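Local coordinates for protein thiazoline oxidase/subtilisin-like protease (Prochloron didemni, PDB 4H6X) that probably cleaves the patellamide precursor and joins the freed peptide ends into a ring as a subtilisin-like transamidating serine protease, at residues P42-S47 / V134-Q139; E71-F76 / V105-A110; Q77-Q82 / E90-A95; V113-V118 / L258-C263. One frame throughout, in Å; residues are numbered along the deposited sequence.

The four contacts show how chemistry follows depth in a subtilisin-like fold. Interactions 1 and 4 lie closest to the chain centre, and each is held by one side-chain hydrogen bond, N136 to Y44 in the first and A260 to S115 in the second. T114 joins them by bonding to N136. Interaction 2, farther out, sets helix 70-82 against helix 101-118, which interaction 4 also uses, and mixes aromatic packing with an amide-to-hydroxyl bond. Interaction 3 is the most peripheral; it has no hydrogen bond across it and rests on aliphatic side chains. It shares helix 70-82 with interaction 2, and F76 meets L93 where the two adjoin.

Interaction 1: P42-S47 / V134-Q139; sequences PDYTLS and VINMPQ
N136 meets two side chains of the loop in different ways: P42 covers the flat of its amide and Y44 takes the N-H in plane. P42 CG stands almost straight over the amide face, 3.5 Å from N136 CG, and the same proline carbon is 3.6 Å from N136 OD1. Y44 supplies the polar partner: N136 ND2 donates to Y44 OH over 2.7 Å, with an angle of 161° at the hydrogen. The hydroxyl lies close to the amide plane and the nitrogen arrives at the edge of the tyrosine ring; the ring and amide planes are turned 61° apart. The torsion of N136, with CG anti to the carbonyl carbon (chi1 -79°), directs the amide toward the loop.

In the parallel sheet of this subtilisin-like fold, strand 133-138 runs between strands 53-56 and 34-39, and P42-S47 belongs to the loop that leaves strand 34-39. That loop makes a type I turn from D43 to L46, whose own backbone bond is weak, accompanied by an Asx turn in which D43 OD1 accepts from T45 N (3.1 Å) and also from T45 OG1 (2.6 Å). N136 OD1 is bonded to T114 OG1, so with Y44 at ND2 both ends of the buried amide have partners. K56 lies against the Y44 ring in a cation-pi contact. Farther along the strand, P138 CG approaches P42 CD at 4.4 Å, a looser apolar touch.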
loop_
_atom_site.group_PDB
_atom_site.type_symbol
_atom_site.label_atom_id
_atom_site.label_comp_id
_atom_site.label_asym_id
_atom_site.label_seq_id
_atom_site.Cartn_x
_atom_site.Cartn_y
_atom_site.Cartn_z
ATOM N N PRO A 42 6.913 -2.746 -10.428
ATOM C CA PRO A 42 6.019 -1.735 -10.976
ATOM C C PRO A 42 6.611 -1.051 -12.208
ATOM O O PRO A 42 7.822 -1.121 -12.455
ATOM C CB PRO A 42 5.912 -0.725 -9.833
ATOM C CG PRO A 42 7.258 -0.767 -9.223
ATOM C CD PRO A 42 7.678 -2.220 -9.285
ATOM N N ASP A 43 5.748 -0.371 -12.952
ATOM C CA ASP A 43 6.124 0.218 -14.238
ATOM C C ASP A 43 6.393 1.704 -14.030
ATOM O O ASP A 43 5.471 2.499 -13.941
ATOM C CB ASP A 43 4.998 -0.033 -15.253
ATOM C CG ASP A 43 5.274 0.573 -16.638
ATOM O OD1 ASP A 43 6.340 1.189 -16.859
ATOM O OD2 ASP A 43 4.389 0.427 -17.507
ATOM N N TYR A 44 7.669 2.063 -13.944
ATOM C CA TYR A 44 8.082 3.448 -13.686
ATOM C C TYR A 44 7.986 4.393 -14.888
ATOM O O TYR A 44 8.351 5.560 -14.767
ATOM C CB TYR A 44 9.523 3.481 -13.162
ATOM C CG TYR A 44 9.685 3.192 -11.693
ATOM C CD1 TYR A 44 8.605 2.754 -10.911
ATOM C CD2 TYR A 44 10.928 3.321 -11.084
ATOM C CE1 TYR A 44 8.765 2.483 -9.557
ATOM C CE2 TYR A 44 11.086 3.053 -9.736
ATOM C CZ TYR A 44 10.008 2.630 -8.982
ATOM O OH TYR A 44 10.181 2.347 -7.636
ATOM N N THR A 45 7.520 3.901 -16.034
ATOM C CA THR A 45 7.249 4.788 -17.181
ATOM C C THR A 45 5.882 5.476 -17.082
ATOM O O THR A 45 5.604 6.391 -17.845
ATOM C CB THR A 45 7.345 4.069 -18.552
ATOM O OG1 THR A 45 6.301 3.089 -18.675
ATOM C CG2 THR A 45 8.698 3.409 -18.741
ATOM N N LEU A 46 5.032 5.049 -16.148
ATOM C CA LEU A 46 3.705 5.668 -16.007
ATOM C C LEU A 46 3.805 7.075 -15.440
ATOM O O LEU A 46 4.581 7.320 -14.509
ATOM C CB LEU A 46 2.775 4.807 -15.158
ATOM C CG LEU A 46 2.687 3.339 -15.579
ATOM C CD1 LEU A 46 1.730 2.564 -14.686
ATOM C CD2 LEU A 46 2.285 3.203 -17.043
ATOM N N SER A 47 3.019 7.999 -15.999
ATOM C CA SER A 47 3.123 9.416 -15.642
ATOM C C SER A 47 2.801 9.688 -14.175
ATOM O O SER A 47 3.313 10.644 -13.603
ATOM C CB SER A 47 2.257 10.302 -16.553
ATOM O OG SER A 47 0.882 9.935 -16.499
ATOM N N VAL A 134 9.717 6.481 -1.781
ATOM C CA VAL A 134 9.271 5.100 -1.923
ATOM C C VAL A 134 10.364 4.262 -2.571
ATOM O O VAL A 134 10.932 4.665 -3.599
ATOM C CB VAL A 134 7.969 4.991 -2.745
ATOM C CG1 VAL A 134 7.713 3.539 -3.143
ATOM C CG2 VAL A 134 6.785 5.554 -1.959
ATOM N N ILE A 135 10.663 3.124 -1.944
ATOM C CA ILE A 135 11.538 2.100 -2.533
ATOM C C ILE A 135 10.709 0.855 -2.825
ATOM O O ILE A 135 10.128 0.253 -1.913
ATOM C CB ILE A 135 12.710 1.720 -1.600
ATOM C CG1 ILE A 135 13.616 2.942 -1.361
ATOM C CG2 ILE A 135 13.509 0.525 -2.167
ATOM C CD1 ILE A 135 14.649 2.761 -0.247
ATOM N N ASN A 136 10.620 0.496 -4.102
ATOM C CA ASN A 136 10.062 -0.790 -4.484
ATOM C C ASN A 136 11.133 -1.873 -4.404
ATOM O O ASN A 136 12.238 -1.703 -4.928
ATOM C CB ASN A 136 9.468 -0.721 -5.893
ATOM C CG ASN A 136 8.096 -0.061 -5.922
ATOM O OD1 ASN A 136 7.083 -0.684 -5.579
ATOM N ND2 ASN A 136 8.049 1.183 -6.358
ATOM N N MET A 137 10.814 -2.983 -3.747
ATOM C CA MET A 137 11.712 -4.140 -3.720
ATOM C C MET A 137 11.013 -5.310 -4.428
ATOM O O MET A 137 10.334 -6.126 -3.778
ATOM C CB MET A 137 12.076 -4.507 -2.278
ATOM C CG MET A 137 13.157 -5.580 -2.166
ATOM S SD MET A 137 13.401 -6.193 -0.477
ATOM C CE MET A 137 13.875 -4.680 0.341
ATOM N N PRO A 138 11.143 -5.384 -5.770
ATOM C CA PRO A 138 10.325 -6.353 -6.521
ATOM C C PRO A 138 10.691 -7.799 -6.216
ATOM O O PRO A 138 11.870 -8.110 -6.060
ATOM C CB PRO A 138 10.665 -6.040 -7.986
ATOM C CG PRO A 138 11.125 -4.620 -7.963
ATOM C CD PRO A 138 11.908 -4.513 -6.674
ATOM N N GLN A 139 9.677 -8.662 -6.178
ATOM C CA GLN A 139 9.822 -10.064 -5.814
ATOM C C GLN A 139 9.454 -11.029 -6.960
ATOM O O GLN A 139 9.435 -12.253 -6.767
ATOM C CB GLN A 139 8.922 -10.379 -4.605
ATOM C CG GLN A 139 9.153 -9.503 -3.372
ATOM C CD GLN A 139 10.561 -9.640 -2.819
ATOM O OE1 GLN A 139 11.107 -10.743 -2.750
ATOM N NE2 GLN A 139 11.165 -8.521 -2.452
#

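Interaction 2: E71-F76 / V105-A110; sequences EDYAAF and VLNDHA
Helix segment 71-76, which brings Y73 and F76 to the contact, crosses segment 105-110 nearly at right angles, 83° between their directions, with the axes 11.4 Å apart at closest approach. The second segment belongs to helix 101-118 of the subtilisin-like fold, the helix carrying H109; with D39 and S274 this histidine has the geometry of a Ser-His-Asp triad, consistent with a protease active site. Helix 70-82 lies in sequence between D39 and H109, a connection much longer here than in classical subtilisins.

With the axes so widely spaced, long aromatic side chains bridge the gap. F76 points its CB toward the other helix and, with CG anti to its own nitrogen (chi1 -179°), extends its ring between V105 and D108. F76 CE1 meets V105 CG2 at 3.8 Å, and on the other flank CE2 lies 4.1 Å from D108 CG. F76 runs about perpendicular to both side chains. The carboxylate of D108 has its own partner, a salt bridge from OD2 to R80 NH2, which ties it back to helix 70-82.

N107 is gripped at both ends of its amide: OD1 accepts from D41 N, while ND2 serves two acceptors, D140 OD2 and Y73. In the second of these bonds, N107 ND2 reaches Y73 OH over 3.0 Å at 146°, with the hydroxyl tilted out of the amide plane.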
loop_
_atom_site.group_PDB
_atom_site.type_symbol
_atom_site.label_atom_id
_atom_site.label_comp_id
_atom_site.label_asym_id
_atom_site.label_seq_id
_atom_site.Cartn_x
_atom_site.Cartn_y
_atom_site.Cartn_z
ATOM N N GLU A 71 2.826 -6.863 -24.752
ATOM C CA GLU A 71 1.769 -7.707 -25.311
ATOM C C GLU A 71 1.199 -8.655 -24.259
ATOM O O GLU A 71 -0.014 -8.861 -24.191
ATOM C CB GLU A 71 2.277 -8.493 -26.535
ATOM C CG GLU A 71 2.690 -7.639 -27.738
ATOM C CD GLU A 71 3.870 -6.728 -27.473
ATOM O OE1 GLU A 71 4.930 -7.198 -27.006
ATOM O OE2 GLU A 71 3.738 -5.517 -27.734
ATOM N N ASP A 72 2.073 -9.217 -23.424
ATOM C CA ASP A 72 1.626 -10.077 -22.328
ATOM C C ASP A 72 0.759 -9.303 -21.322
ATOM O O ASP A 72 -0.307 -9.779 -20.924
ATOM C CB ASP A 72 2.809 -10.762 -21.653
ATOM C CG ASP A 72 3.244 -12.021 -22.379
ATOM O OD1 ASP A 72 2.807 -12.228 -23.531
ATOM O OD2 ASP A 72 4.005 -12.813 -21.795
ATOM N N TYR A 73 1.186 -8.103 -20.949
ATOM C CA TYR A 73 0.358 -7.279 -20.068
ATOM C C TYR A 73 -0.992 -6.954 -20.720
ATOM O O TYR A 73 -2.031 -7.057 -20.073
ATOM C CB TYR A 73 1.092 -6.010 -19.635
ATOM C CG TYR A 73 2.177 -6.244 -18.589
ATOM C CD1 TYR A 73 1.859 -6.731 -17.311
ATOM C CD2 TYR A 73 3.519 -5.967 -18.872
ATOM C CE1 TYR A 73 2.849 -6.934 -16.357
ATOM C CE2 TYR A 73 4.519 -6.170 -17.922
ATOM C CZ TYR A 73 4.179 -6.647 -16.665
ATOM O OH TYR A 73 5.169 -6.849 -15.715
ATOM N N ALA A 74 -0.970 -6.605 -22.013
ATOM C CA ALA A 74 -2.200 -6.258 -22.746
ATOM C C ALA A 74 -3.177 -7.409 -22.759
ATOM O O ALA A 74 -4.378 -7.200 -22.631
ATOM C CB ALA A 74 -1.886 -5.796 -24.171
ATOM N N ALA A 75 -2.658 -8.628 -22.906
ATOM C CA ALA A 75 -3.476 -9.825 -22.859
ATOM C C ALA A 75 -4.158 -9.988 -21.495
ATOM O O ALA A 75 -5.354 -10.264 -21.413
ATOM C CB ALA A 75 -2.639 -11.048 -23.196
ATOM N N PHE A 76 -3.386 -9.836 -20.420
ATOM C CA PHE A 76 -3.950 -9.886 -19.065
ATOM C C PHE A 76 -5.011 -8.800 -18.893
ATOM O O PHE A 76 -6.075 -9.045 -18.336
ATOM C CB PHE A 76 -2.829 -9.696 -18.034
ATOM C CG PHE A 76 -3.289 -9.762 -16.606
ATOM C CD1 PHE A 76 -3.278 -10.966 -15.917
ATOM C CD2 PHE A 76 -3.707 -8.619 -15.948
ATOM C CE1 PHE A 76 -3.697 -11.037 -14.586
ATOM C CE2 PHE A 76 -4.120 -8.673 -14.616
ATOM C CZ PHE A 76 -4.130 -9.890 -13.945
ATOM N N VAL A 105 0.301 -10.944 -12.451
ATOM C CA VAL A 105 -0.555 -10.654 -11.294
ATOM C C VAL A 105 0.232 -9.831 -10.273
ATOM O O VAL A 105 -0.242 -8.792 -9.825
ATOM C CB VAL A 105 -1.143 -11.928 -10.633
ATOM C CG1 VAL A 105 -1.852 -11.601 -9.314
ATOM C CG2 VAL A 105 -2.119 -12.628 -11.568
ATOM N N LEU A 106 1.438 -10.292 -9.937
ATOM C CA LEU A 106 2.293 -9.615 -8.942
ATOM C C LEU A 106 2.768 -8.244 -9.399
ATOM O O LEU A 106 2.766 -7.283 -8.616
ATOM C CB LEU A 106 3.506 -10.484 -8.581
ATOM C CG LEU A 106 4.050 -10.270 -7.163
ATOM C CD1 LEU A 106 3.072 -10.814 -6.133
ATOM C CD2 LEU A 106 5.421 -10.917 -6.997
ATOM N N ASN A 107 3.191 -8.141 -10.660
ATOM C CA ASN A 107 3.703 -6.862 -11.159
ATOM C C ASN A 107 2.584 -5.858 -11.347
ATOM O O ASN A 107 2.753 -4.660 -11.077
ATOM C CB ASN A 107 4.475 -7.045 -12.462
ATOM C CG ASN A 107 5.704 -7.908 -12.288
ATOM O OD1 ASN A 107 6.208 -8.078 -11.173
ATOM N ND2 ASN A 107 6.202 -8.463 -13.395
ATOM N N ASP A 108 1.434 -6.361 -11.796
ATOM C CA ASP A 108 0.249 -5.531 -11.952
ATOM C C ASP A 108 -0.154 -4.961 -10.579
ATOM O O ASP A 108 -0.454 -3.774 -10.447
ATOM C CB ASP A 108 -0.894 -6.367 -12.540
ATOM C CG ASP A 108 -2.186 -5.596 -12.649
ATOM O OD1 ASP A 108 -2.346 -4.879 -13.651
ATOM O OD2 ASP A 108 -3.037 -5.715 -11.741
ATOM N N HIS A 109 -0.141 -5.831 -9.574
ATOM C CA HIS A 109 -0.491 -5.471 -8.198
ATOM C C HIS A 109 0.463 -4.391 -7.654
ATOM O O HIS A 109 0.036 -3.406 -7.042
ATOM C CB HIS A 109 -0.456 -6.745 -7.351
ATOM C CG HIS A 109 -0.973 -6.567 -5.966
ATOM N ND1 HIS A 109 -0.172 -6.161 -4.920
ATOM C CD2 HIS A 109 -2.206 -6.766 -5.445
ATOM C CE1 HIS A 109 -0.896 -6.097 -3.816
ATOM N NE2 HIS A 109 -2.134 -6.454 -4.112
ATOM N N ALA A 110 1.755 -4.566 -7.921
ATOM C CA ALA A 110 2.774 -3.594 -7.574
ATOM C C ALA A 110 2.506 -2.222 -8.191
ATOM O O ALA A 110 2.687 -1.213 -7.522
ATOM C CB ALA A 110 4.153 -4.093 -7.992
#

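Interaction 3: Q77-Q82 / E90-A95; sequences QSIRDQ and EEALEA
I79 lays the end of its side chain over one turn of the neighbouring helix, covering the methyl group of A92 and the backbone just beyond it. Its terminal CD1 does most of the touching: it stands 3.9 Å from A92 CB and 3.7 Å from A92 O, while CG1, one carbon back, comes within 4.1 Å of the same A92 CB. Two torsions explain this reach: chi1 (-69°) puts CG1 beside the backbone N, and an extended chi2 (161°) carries CD1 outward. L93 then brings a branch in from the next position along the helix. Its CB does not head for the partner, but CD2 returns to within 4.0 Å of I79 CD1.

The two segments come from helices 70-82 and 87-96, a helix-loop-helix unit that stands on the periphery of the subtilisin-like fold and lies in the chain between D39 and H109. A short linker joins them, and its L84 also packs on A92. No hydrogen bond crosses between the segments; this part of the helix pair is joined by van der Waals contact.

Polar groups work around the margins. Q82 NE2 donates to S78 OG one turn earlier in its own helix, over 3.0 Å, with the hydroxyl lying in the plane of the amide. Q77 NE2 bonds to P262 O, fastening helix 70-82 to the loop that holds P262, and E94 OE1 makes a salt bridge with K101 NZ at the start of helix 101-118.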
loop_
_atom_site.group_PDB
_atom_site.type_symbol
_atom_site.label_atom_id
_atom_site.label_comp_id
_atom_site.label_asym_id
_atom_site.label_seq_id
_atom_site.Cartn_x
_atom_site.Cartn_y
_atom_site.Cartn_z
ATOM N N GLN A 77 -4.704 -7.594 -19.356
ATOM C CA GLN A 77 -5.601 -6.463 -19.148
ATOM C C GLN A 77 -6.894 -6.561 -19.954
ATOM O O GLN A 77 -7.941 -6.115 -19.486
ATOM C CB GLN A 77 -4.878 -5.141 -19.383
ATOM C CG GLN A 77 -3.828 -4.894 -18.311
ATOM C CD GLN A 77 -2.847 -3.807 -18.669
ATOM O OE1 GLN A 77 -3.084 -3.008 -19.581
ATOM N NE2 GLN A 77 -1.726 -3.760 -17.947
ATOM N N SER A 78 -6.816 -7.156 -21.147
ATOM C CA SER A 78 -8.014 -7.436 -21.953
ATOM C C SER A 78 -8.942 -8.421 -21.256
ATOM O O SER A 78 -10.154 -8.199 -21.192
ATOM C CB SER A 78 -7.649 -7.962 -23.357
ATOM O OG SER A 78 -8.774 -8.613 -23.932
ATOM N N ILE A 79 -8.370 -9.496 -20.725
ATOM C CA ILE A 79 -9.127 -10.480 -19.942
ATOM C C ILE A 79 -9.806 -9.855 -18.708
ATOM O O ILE A 79 -10.963 -10.162 -18.414
ATOM C CB ILE A 79 -8.239 -11.687 -19.557
ATOM C CG1 ILE A 79 -7.895 -12.496 -20.819
ATOM C CG2 ILE A 79 -8.924 -12.591 -18.541
ATOM C CD1 ILE A 79 -6.697 -13.417 -20.678
ATOM N N ARG A 80 -9.099 -8.968 -18.004
ATOM C CA ARG A 80 -9.696 -8.257 -16.868
ATOM C C ARG A 80 -10.838 -7.347 -17.342
ATOM O O ARG A 80 -11.927 -7.372 -16.779
ATOM C CB ARG A 80 -8.645 -7.428 -16.134
ATOM C CG ARG A 80 -9.215 -6.477 -15.093
ATOM C CD ARG A 80 -8.182 -5.417 -14.767
ATOM N NE ARG A 80 -7.299 -5.895 -13.733
ATOM C CZ ARG A 80 -6.039 -5.513 -13.534
ATOM N NH1 ARG A 80 -5.416 -4.642 -14.325
ATOM N NH2 ARG A 80 -5.399 -6.058 -12.522
ATOM N N ASP A 81 -10.568 -6.548 -18.372
ATOM C CA ASP A 81 -11.566 -5.638 -18.960
ATOM C C ASP A 81 -12.846 -6.348 -19.431
ATOM O O ASP A 81 -13.923 -5.760 -19.403
ATOM C CB ASP A 81 -10.943 -4.812 -20.083
ATOM C CG ASP A 81 -9.917 -3.802 -19.570
ATOM O OD1 ASP A 81 -9.824 -3.593 -18.335
ATOM O OD2 ASP A 81 -9.204 -3.202 -20.407
ATOM N N GLN A 82 -12.711 -7.609 -19.841
ATOM C CA GLN A 82 -13.830 -8.439 -20.268
ATOM C C GLN A 82 -14.684 -8.898 -19.105
ATOM O O GLN A 82 -15.843 -9.266 -19.290
ATOM C CB GLN A 82 -13.327 -9.674 -21.006
ATOM C CG GLN A 82 -12.772 -9.393 -22.398
ATOM C CD GLN A 82 -12.208 -10.644 -23.019
ATOM O OE1 GLN A 82 -12.859 -11.691 -23.021
ATOM N NE2 GLN A 82 -10.980 -10.563 -23.505
ATOM N N GLU A 90 -9.498 -18.361 -15.729
ATOM C CA GLU A 90 -8.332 -19.251 -15.634
ATOM C C GLU A 90 -7.959 -19.854 -16.983
ATOM O O GLU A 90 -6.780 -19.903 -17.347
ATOM C CB GLU A 90 -8.572 -20.368 -14.614
ATOM C CG GLU A 90 -8.843 -19.875 -13.200
ATOM C CD GLU A 90 -7.800 -18.886 -12.721
ATOM O OE1 GLU A 90 -6.618 -19.275 -12.628
ATOM O OE2 GLU A 90 -8.160 -17.715 -12.454
ATOM N N GLU A 91 -8.972 -20.297 -17.725
ATOM C CA GLU A 91 -8.748 -20.905 -19.039
ATOM C C GLU A 91 -8.214 -19.892 -20.050
ATOM O O GLU A 91 -7.316 -20.207 -20.829
ATOM C CB GLU A 91 -10.021 -21.591 -19.552
ATOM C CG GLU A 91 -10.323 -22.914 -18.856
ATOM C CD GLU A 91 -11.773 -23.370 -19.004
ATOM O OE1 GLU A 91 -12.534 -22.781 -19.806
ATOM O OE2 GLU A 91 -12.159 -24.332 -18.307
ATOM N N ALA A 92 -8.745 -18.670 -20.010
ATOM C CA ALA A 92 -8.308 -17.613 -20.916
ATOM C C ALA A 92 -6.856 -17.198 -20.666
ATOM O O ALA A 92 -6.117 -16.962 -21.615
ATOM C CB ALA A 92 -9.227 -16.408 -20.805
ATOM N N LEU A 93 -6.457 -17.099 -19.392
ATOM C CA LEU A 93 -5.070 -16.767 -19.023
ATOM C C LEU A 93 -4.114 -17.842 -19.489
ATOM O O LEU A 93 -3.036 -17.547 -20.030
ATOM C CB LEU A 93 -4.929 -16.600 -17.500
ATOM C CG LEU A 93 -5.603 -15.379 -16.883
ATOM C CD1 LEU A 93 -5.803 -15.591 -15.390
ATOM C CD2 LEU A 93 -4.801 -14.121 -17.177
ATOM N N GLU A 94 -4.523 -19.090 -19.268
ATOM C CA GLU A 94 -3.749 -20.263 -19.666
ATOM C C GLU A 94 -3.624 -20.372 -21.187
ATOM O O GLU A 94 -2.606 -20.826 -21.699
ATOM C CB GLU A 94 -4.378 -21.535 -19.084
ATOM C CG GLU A 94 -3.522 -22.795 -19.198
ATOM C CD GLU A 94 -2.224 -22.734 -18.401
ATOM O OE1 GLU A 94 -2.082 -21.876 -17.504
ATOM O OE2 GLU A 94 -1.333 -23.561 -18.677
ATOM N N ALA A 95 -4.661 -19.944 -21.899
ATOM C CA ALA A 95 -4.671 -19.983 -23.360
ATOM C C ALA A 95 -3.655 -19.016 -23.996
ATOM O O ALA A 95 -3.129 -19.287 -25.072
ATOM C CB ALA A 95 -6.080 -19.707 -23.883
#

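Interaction 4: V113-V118 / L258-C263; sequences VTSTIV and LGAQPC
S115 and A260 form the tight side of this contact. The backbone N of A260 donates to S115 OG over 2.8 Å, almost straight at 170°, and the same oxygen lies 3.4 Å from G259 CA. The backbones are correspondingly close, S115 CA and G259 CA being 5.7 Å apart. Between them the serine side chain is short enough to act as a bridge: with chi1 72° its OG sits between the backbone N and carbonyl carbon, where it also bonds to H112 O in the preceding turn. The hydroxyl thus joins the helix backbone to the backbone that follows L258-G259, and A260 CB adds apolar cover 3.8 Å from S115 CB.

In the subtilisin-like fold, helix 101-118 packs V113, T114 and I117 on strand 34-39 of the parallel sheet and carries H109 six residues before S115, while strand 257-259 pairs antiparallel with strand 268-270, shortly ahead of helix 273-293. The bond at A260 therefore holds the chain next to that two-stranded ribbon against the last turns of the helix.

Toward L258 the fit is looser. T116 OG1 remains 3.8 Å from L258 O, too distant for a hydrogen bond, and turns instead to H112 O. The L258 side chain, partly exposed, stays well clear of the helix segment and rests on P267. Beyond A260 the chain moves away from the helix segment toward exposed C263.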
loop_
_atom_site.group_PDB
_atom_site.type_symbol
_atom_site.label_atom_id
_atom_site.label_comp_id
_atom_site.label_asym_id
_atom_site.label_seq_id
_atom_site.Cartn_x
_atom_site.Cartn_y
_atom_site.Cartn_z
ATOM N N VAL A 113 -0.680 -0.803 -6.229
ATOM C CA VAL A 113 -0.327 -0.484 -4.834
ATOM C C VAL A 113 0.592 0.734 -4.770
ATOM O O VAL A 113 0.333 1.646 -4.017
ATOM C CB VAL A 113 0.303 -1.719 -4.136
ATOM C CG1 VAL A 113 1.114 -1.331 -2.902
ATOM C CG2 VAL A 113 -0.796 -2.692 -3.762
ATOM N N THR A 114 1.631 0.764 -5.600
ATOM C CA THR A 114 2.602 1.857 -5.561
ATOM C C THR A 114 1.957 3.194 -5.951
ATOM O O THR A 114 2.206 4.217 -5.306
ATOM C CB THR A 114 3.833 1.542 -6.434
ATOM O OG1 THR A 114 4.399 0.286 -6.017
ATOM C CG2 THR A 114 4.880 2.623 -6.310
ATOM N N SER A 115 1.124 3.172 -6.991
ATOM C CA SER A 115 0.398 4.379 -7.416
ATOM C C SER A 115 -0.575 4.879 -6.336
ATOM O O SER A 115 -0.741 6.092 -6.150
ATOM C CB SER A 115 -0.327 4.138 -8.756
ATOM O OG SER A 115 -1.454 3.271 -8.598
ATOM N N THR A 116 -1.203 3.949 -5.619
ATOM C CA THR A 116 -2.116 4.307 -4.510
ATOM C C THR A 116 -1.391 5.070 -3.400
ATOM O O THR A 116 -1.952 5.969 -2.758
ATOM C CB THR A 116 -2.806 3.048 -3.936
ATOM O OG1 THR A 116 -3.688 2.518 -4.935
ATOM C CG2 THR A 116 -3.625 3.367 -2.674
ATOM N N ILE A 117 -0.142 4.694 -3.174
ATOM C CA ILE A 117 0.651 5.294 -2.129
ATOM C C ILE A 117 1.267 6.605 -2.608
ATOM O O ILE A 117 1.248 7.610 -1.884
ATOM C CB ILE A 117 1.726 4.302 -1.604
ATOM C CG1 ILE A 117 1.031 3.129 -0.878
ATOM C CG2 ILE A 117 2.702 5.020 -0.688
ATOM C CD1 ILE A 117 1.917 1.924 -0.591
ATOM N N VAL A 118 1.816 6.602 -3.816
ATOM C CA VAL A 118 2.704 7.701 -4.202
ATOM C C VAL A 118 2.404 8.393 -5.536
ATOM O O VAL A 118 3.131 9.307 -5.939
ATOM C CB VAL A 118 4.186 7.271 -4.125
ATOM C CG1 VAL A 118 4.626 6.545 -5.397
ATOM C CG2 VAL A 118 5.085 8.462 -3.833
ATOM N N LEU A 258 -8.889 3.143 -7.163
ATOM C CA LEU A 258 -8.271 3.566 -8.416
ATOM C C LEU A 258 -6.752 3.500 -8.330
ATOM O O LEU A 258 -6.144 4.086 -7.433
ATOM C CB LEU A 258 -8.677 5.012 -8.744
ATOM C CG LEU A 258 -8.222 5.553 -10.109
ATOM C CD1 LEU A 258 -9.006 4.877 -11.228
ATOM C CD2 LEU A 258 -8.353 7.073 -10.194
ATOM N N GLY A 259 -6.138 2.814 -9.287
ATOM C CA GLY A 259 -4.700 2.792 -9.374
ATOM C C GLY A 259 -4.214 2.440 -10.764
ATOM O O GLY A 259 -5.015 2.127 -11.669
ATOM N N ALA A 260 -2.898 2.465 -10.919
ATOM C CA ALA A 260 -2.256 2.206 -12.210
ATOM C C ALA A 260 -2.112 0.720 -12.553
ATOM O O ALA A 260 -2.083 -0.144 -11.660
ATOM C CB ALA A 260 -0.904 2.892 -12.256
ATOM N N GLN A 261 -2.011 0.441 -13.854
ATOM C CA GLN A 261 -1.728 -0.885 -14.372
ATOM C C GLN A 261 -0.587 -0.751 -15.397
ATOM O O GLN A 261 -0.464 0.294 -16.049
ATOM C CB GLN A 261 -2.989 -1.533 -14.974
ATOM C CG GLN A 261 -3.517 -0.861 -16.239
ATOM C CD GLN A 261 -4.959 -1.198 -16.568
ATOM O OE1 GLN A 261 -5.731 -0.313 -16.940
ATOM N NE2 GLN A 261 -5.325 -2.459 -16.458
ATOM N N PRO A 262 0.267 -1.785 -15.521
ATOM C CA PRO A 262 1.471 -1.674 -16.357
ATOM C C PRO A 262 1.180 -1.313 -17.820
ATOM O O PRO A 262 0.153 -1.726 -18.362
ATOM C CB PRO A 262 2.085 -3.085 -16.315
ATOM C CG PRO A 262 1.421 -3.801 -15.194
ATOM C CD PRO A 262 0.136 -3.106 -14.875
ATOM N N CYS A 263 2.102 -0.560 -18.423
ATOM C CA CYS A 263 2.176 -0.327 -19.878
ATOM C C CYS A 263 1.087 0.567 -20.461
ATOM O O CYS A 263 0.961 0.671 -21.682
ATOM C CB CYS A 263 2.216 -1.647 -20.643
ATOM S SG CYS A 263 3.616 -2.688 -20.211
#